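Local coordinates for protein PaxB (Photorhabdus luminescens, PDB 6EK4) that probably acts as one component of a two-component alpha-helical pore-forming toxin of the YaxAB type, which perforates target-cell membranes, at residues A[15-20]-A[306-311]. Numbering follows the deposited sequence.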
ATOM      1  N   PRO A  15     -15.076 -18.474  16.435  1.00 85.59           N
ATOM      2  CA  PRO A  15     -13.850 -17.901  15.867  1.00 85.43           C
ATOM      3  C   PRO A  15     -13.262 -16.774  16.718  1.00 85.11           C
ATOM      4  O   PRO A  15     -14.010 -16.004  17.319  1.00 84.26           O
ATOM      5  CB  PRO A  15     -14.309 -17.337  14.511  1.00 84.54           C
ATOM      6  CG  PRO A  15     -15.628 -17.969  14.232  1.00 84.28           C
ATOM      7  CD  PRO A  15     -16.244 -18.243  15.566  1.00 84.50           C
ATOM      8  N   GLU A  16     -11.933 -16.685  16.763  1.00 85.87           N
ATOM      9  CA  GLU A  16     -11.256 -15.562  17.411  1.00 85.68           C
ATOM     10  C   GLU A  16     -11.155 -14.424  16.400  1.00 82.16           C
ATOM     11  O   GLU A  16     -10.489 -14.560  15.373  1.00 82.15           O
ATOM     12  CB  GLU A  16      -9.864 -15.974  17.907  1.00 88.80           C
ATOM     13  CG  GLU A  16      -9.161 -14.938  18.785  1.00 90.49           C
ATOM     14  CD  GLU A  16      -9.708 -14.854  20.207  1.00 92.19           C
ATOM     15  OE1 GLU A  16      -9.119 -14.108  21.020  1.00 93.20           O
ATOM     16  OE2 GLU A  16     -10.716 -15.523  20.525  1.00 92.20           O
ATOM     17  N   ILE A  17     -11.823 -13.312  16.694  1.00 79.13           N
ATOM     18  CA  ILE A  17     -11.906 -12.180  15.774  1.00 76.59           C
ATOM     19  C   ILE A  17     -11.236 -10.951  16.382  1.00 75.78           C
ATOM     20  O   ILE A  17     -11.498 -10.595  17.530  1.00 75.45           O
ATOM     21  CB  ILE A  17     -13.374 -11.841  15.425  1.00 75.34           C
ATOM     22  CG1 ILE A  17     -14.139 -13.115  15.044  1.00 75.26           C
ATOM     23  CG2 ILE A  17     -13.437 -10.821  14.292  1.00 74.20           C
ATOM     24  CD1 ILE A  17     -15.588 -12.890  14.663  1.00 74.11           C
ATOM     25  N   ASN A  18     -10.364 -10.317  15.600  1.00 75.01           N
ATOM     26  CA  ASN A  18      -9.734  -9.057  15.978  1.00 74.97           C
ATOM     27  C   ASN A  18     -10.332  -7.929  15.137  1.00 73.71           C
ATOM     28  O   ASN A  18      -9.976  -7.757  13.970  1.00 73.26           O
ATOM     29  CB  ASN A  18      -8.214  -9.143  15.781  1.00 75.57           C
ATOM     30  CG  ASN A  18      -7.461  -8.023  16.482  1.00 75.58           C
ATOM     31  OD1 ASN A  18      -7.992  -6.932  16.692  1.00 75.71           O
ATOM     32  ND2 ASN A  18      -6.212  -8.290  16.845  1.00 76.03           N
ATOM     33  N   VAL A  19     -11.250  -7.172  15.732  1.00 73.55           N
ATOM     34  CA  VAL A  19     -11.918  -6.070  15.029  1.00 72.87           C
ATOM     35  C   VAL A  19     -11.016  -4.846  14.820  1.00 73.26           C
ATOM     36  O   VAL A  19     -11.317  -3.992  13.985  1.00 72.46           O
ATOM     37  CB  VAL A  19     -13.228  -5.637  15.732  1.00 72.49           C
ATOM     38  CG1 VAL A  19     -14.264  -6.749  15.645  1.00 72.02           C
ATOM     39  CG2 VAL A  19     -12.983  -5.232  17.182  1.00 73.33           C
ATOM     40  N   LYS A  20      -9.924  -4.762  15.582  1.00 74.79           N
ATOM     41  CA  LYS A  20      -8.920  -3.712  15.379  1.00 75.41           C
ATOM     42  C   LYS A  20      -8.181  -3.938  14.063  1.00 74.78           C
ATOM     43  O   LYS A  20      -7.991  -3.005  13.284  1.00 74.69           O
ATOM     44  CB  LYS A  20      -7.921  -3.674  16.542  1.00 76.59           C
ATOM     45  CG  LYS A  20      -7.041  -2.432  16.558  1.00 77.19           C
ATOM     46  CD  LYS A  20      -6.000  -2.490  17.663  1.00 79.18           C
ATOM     47  CE  LYS A  20      -5.207  -1.197  17.742  1.00 80.19           C
ATOM     48  NZ  LYS A  20      -3.975  -1.338  18.567  1.00 81.98           N
ATOM     49  N   GLU A 306     -19.366 -13.233   9.945  1.00 72.22           N
ATOM     50  CA  GLU A 306     -20.430 -13.959   9.247  1.00 73.64           C
ATOM     51  C   GLU A 306     -20.536 -15.394   9.768  1.00 74.50           C
ATOM     52  O   GLU A 306     -21.636 -15.896  10.013  1.00 74.68           O
ATOM     53  CB  GLU A 306     -20.158 -13.978   7.739  1.00 74.97           C
ATOM     54  CG  GLU A 306     -21.284 -14.568   6.898  1.00 76.48           C
ATOM     55  CD  GLU A 306     -20.883 -14.817   5.453  1.00 78.41           C
ATOM     56  OE1 GLU A 306     -19.807 -14.340   5.027  1.00 79.15           O
ATOM     57  OE2 GLU A 306     -21.650 -15.497   4.737  1.00 80.42           O
ATOM     58  N   GLN A 307     -19.386 -16.043   9.927  1.00 74.92           N
ATOM     59  CA  GLN A 307     -19.324 -17.413  10.434  1.00 75.90           C
ATOM     60  C   GLN A 307     -19.869 -17.499  11.858  1.00 74.65           C
ATOM     61  O   GLN A 307     -20.638 -18.405  12.176  1.00 74.96           O
ATOM     62  CB  GLN A 307     -17.880 -17.928  10.389  1.00 77.40           C
ATOM     63  CG  GLN A 307     -17.721 -19.405  10.723  1.00 79.02           C
ATOM     64  CD  GLN A 307     -16.277 -19.871  10.663  1.00 80.66           C
ATOM     65  OE1 GLN A 307     -15.438 -19.258  10.002  1.00 81.64           O
ATOM     66  NE2 GLN A 307     -15.980 -20.964  11.357  1.00 82.24           N
ATOM     67  N   ALA A 308     -19.471 -16.550  12.703  1.00 73.19           N
ATOM     68  CA  ALA A 308     -19.914 -16.510  14.097  1.00 72.37           C
ATOM     69  C   ALA A 308     -21.437 -16.446  14.217  1.00 71.43           C
ATOM     70  O   ALA A 308     -22.029 -17.185  15.005  1.00 70.96           O
ATOM     71  CB  ALA A 308     -19.280 -15.329  14.820  1.00 71.80           C
ATOM     72  N   TRP A 309     -22.067 -15.578  13.430  1.00 70.15           N
ATOM     73  CA  TRP A 309     -23.520 -15.394  13.512  1.00 69.29           C
ATOM     74  C   TRP A 309     -24.282 -16.613  12.987  1.00 69.61           C
ATOM     75  O   TRP A 309     -25.325 -16.972  13.534  1.00 69.94           O
ATOM     76  CB  TRP A 309     -23.979 -14.125  12.776  1.00 67.98           C
ATOM     77  CG  TRP A 309     -23.186 -12.870  13.079  1.00 66.49           C
ATOM     78  CD1 TRP A 309     -22.916 -11.854  12.208  1.00 65.80           C
ATOM     79  CD2 TRP A 309     -22.555 -12.508  14.320  1.00 66.09           C
ATOM     80  NE1 TRP A 309     -22.168 -10.883  12.824  1.00 65.33           N
ATOM     81  CE2 TRP A 309     -21.931 -11.259  14.119  1.00 65.60           C
ATOM     82  CE3 TRP A 309     -22.459 -13.115  15.580  1.00 66.40           C
ATOM     83  CZ2 TRP A 309     -21.222 -10.605  15.128  1.00 65.75           C
ATOM     84  CZ3 TRP A 309     -21.753 -12.463  16.582  1.00 66.30           C
ATOM     85  CH2 TRP A 309     -21.146 -11.221  16.349  1.00 66.09           C
ATOM     86  N   ASN A 310     -23.766 -17.242  11.932  1.00 70.26           N
ATOM     87  CA  ASN A 310     -24.360 -18.478  11.412  1.00 71.24           C
ATOM     88  C   ASN A 310     -24.166 -19.660  12.367  1.00 72.18           C
ATOM     89  O   ASN A 310     -25.023 -20.542  12.450  1.00 72.24           O
ATOM     90  CB  ASN A 310     -23.805 -18.816  10.021  1.00 71.64           C
ATOM     91  CG  ASN A 310     -24.464 -18.011   8.913  1.00 71.12           C
ATOM     92  OD1 ASN A 310     -25.644 -17.664   8.991  1.00 70.33           O
ATOM     93  ND2 ASN A 310     -23.704 -17.722   7.864  1.00 71.96           N
ATOM     94  N   ILE A 311     -23.039 -19.672  13.079  1.00 72.71           N
ATOM     95  CA  ILE A 311     -22.805 -20.643  14.151  1.00 73.36           C
ATOM     96  C   ILE A 311     -23.779 -20.387  15.303  1.00 73.55           C
ATOM     97  O   ILE A 311     -24.421 -21.314  15.796  1.00 73.85           O
ATOM     98  CB  ILE A 311     -21.345 -20.593  14.659  1.00 73.53           C
ATOM     99  CG1 ILE A 311     -20.420 -21.286  13.654  1.00 74.41           C
ATOM    100  CG2 ILE A 311     -21.213 -21.258  16.028  1.00 74.42           C
ATOM    101  CD1 ILE A 311     -18.946 -21.039  13.890  1.00 74.84           C
TER
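Pro15 sets its ring against one side of helix 247-321, meeting Gln307, Ala308 and Ile311, residues within about one turn of each other. CG of Pro15 lies 4.1 Å from CD of Gln307, the carboxamide carbon, and the two side chains cross obliquely. Gln307 has CG anti to its backbone N (chi1 -172°) and an extended chain beyond; its CD and NE2 lie near Pro15 CG in a plain van der Waals contact. The neighbouring ring atom, Pro15 CD, touches CB of Ala308 at 4.3 Å and CD1 of Ile311 at 4.2 Å. Two residues on, Ile17 again turns toward the helix and brings its CD1 to 4.4 Å from CB of Ala308; chi2 of -179° stretches the branch out to reach it. CB of Ala308 is therefore touched by Pro15 CD and Ile17 CD1, and it also lies over one face of the Trp309 ring, offset toward the rim. Ile17 reaches Phe339 of helix 326-348 as well, so the loop before helix 19-35 bridges two helices. Asn18 takes no part in the contact with 306-311, but its N bonds to Gln301, earlier on the same helix, and as N-cap of helix 19-35 its OD1 accepts a weak bond from Lys20 N at 3.1 Å. Between the two segments the contact is van der Waals in nature and mostly apolar, apart from the Gln307 carboxamide against the proline ring, with 156 Å² buried in total; the polar ties of residues 17-19 to helices 247-321 and 326-348 come from Gln301 and Gln346, while Pro15 and Ile17 rely on shape and dispersion to lie against the long helix.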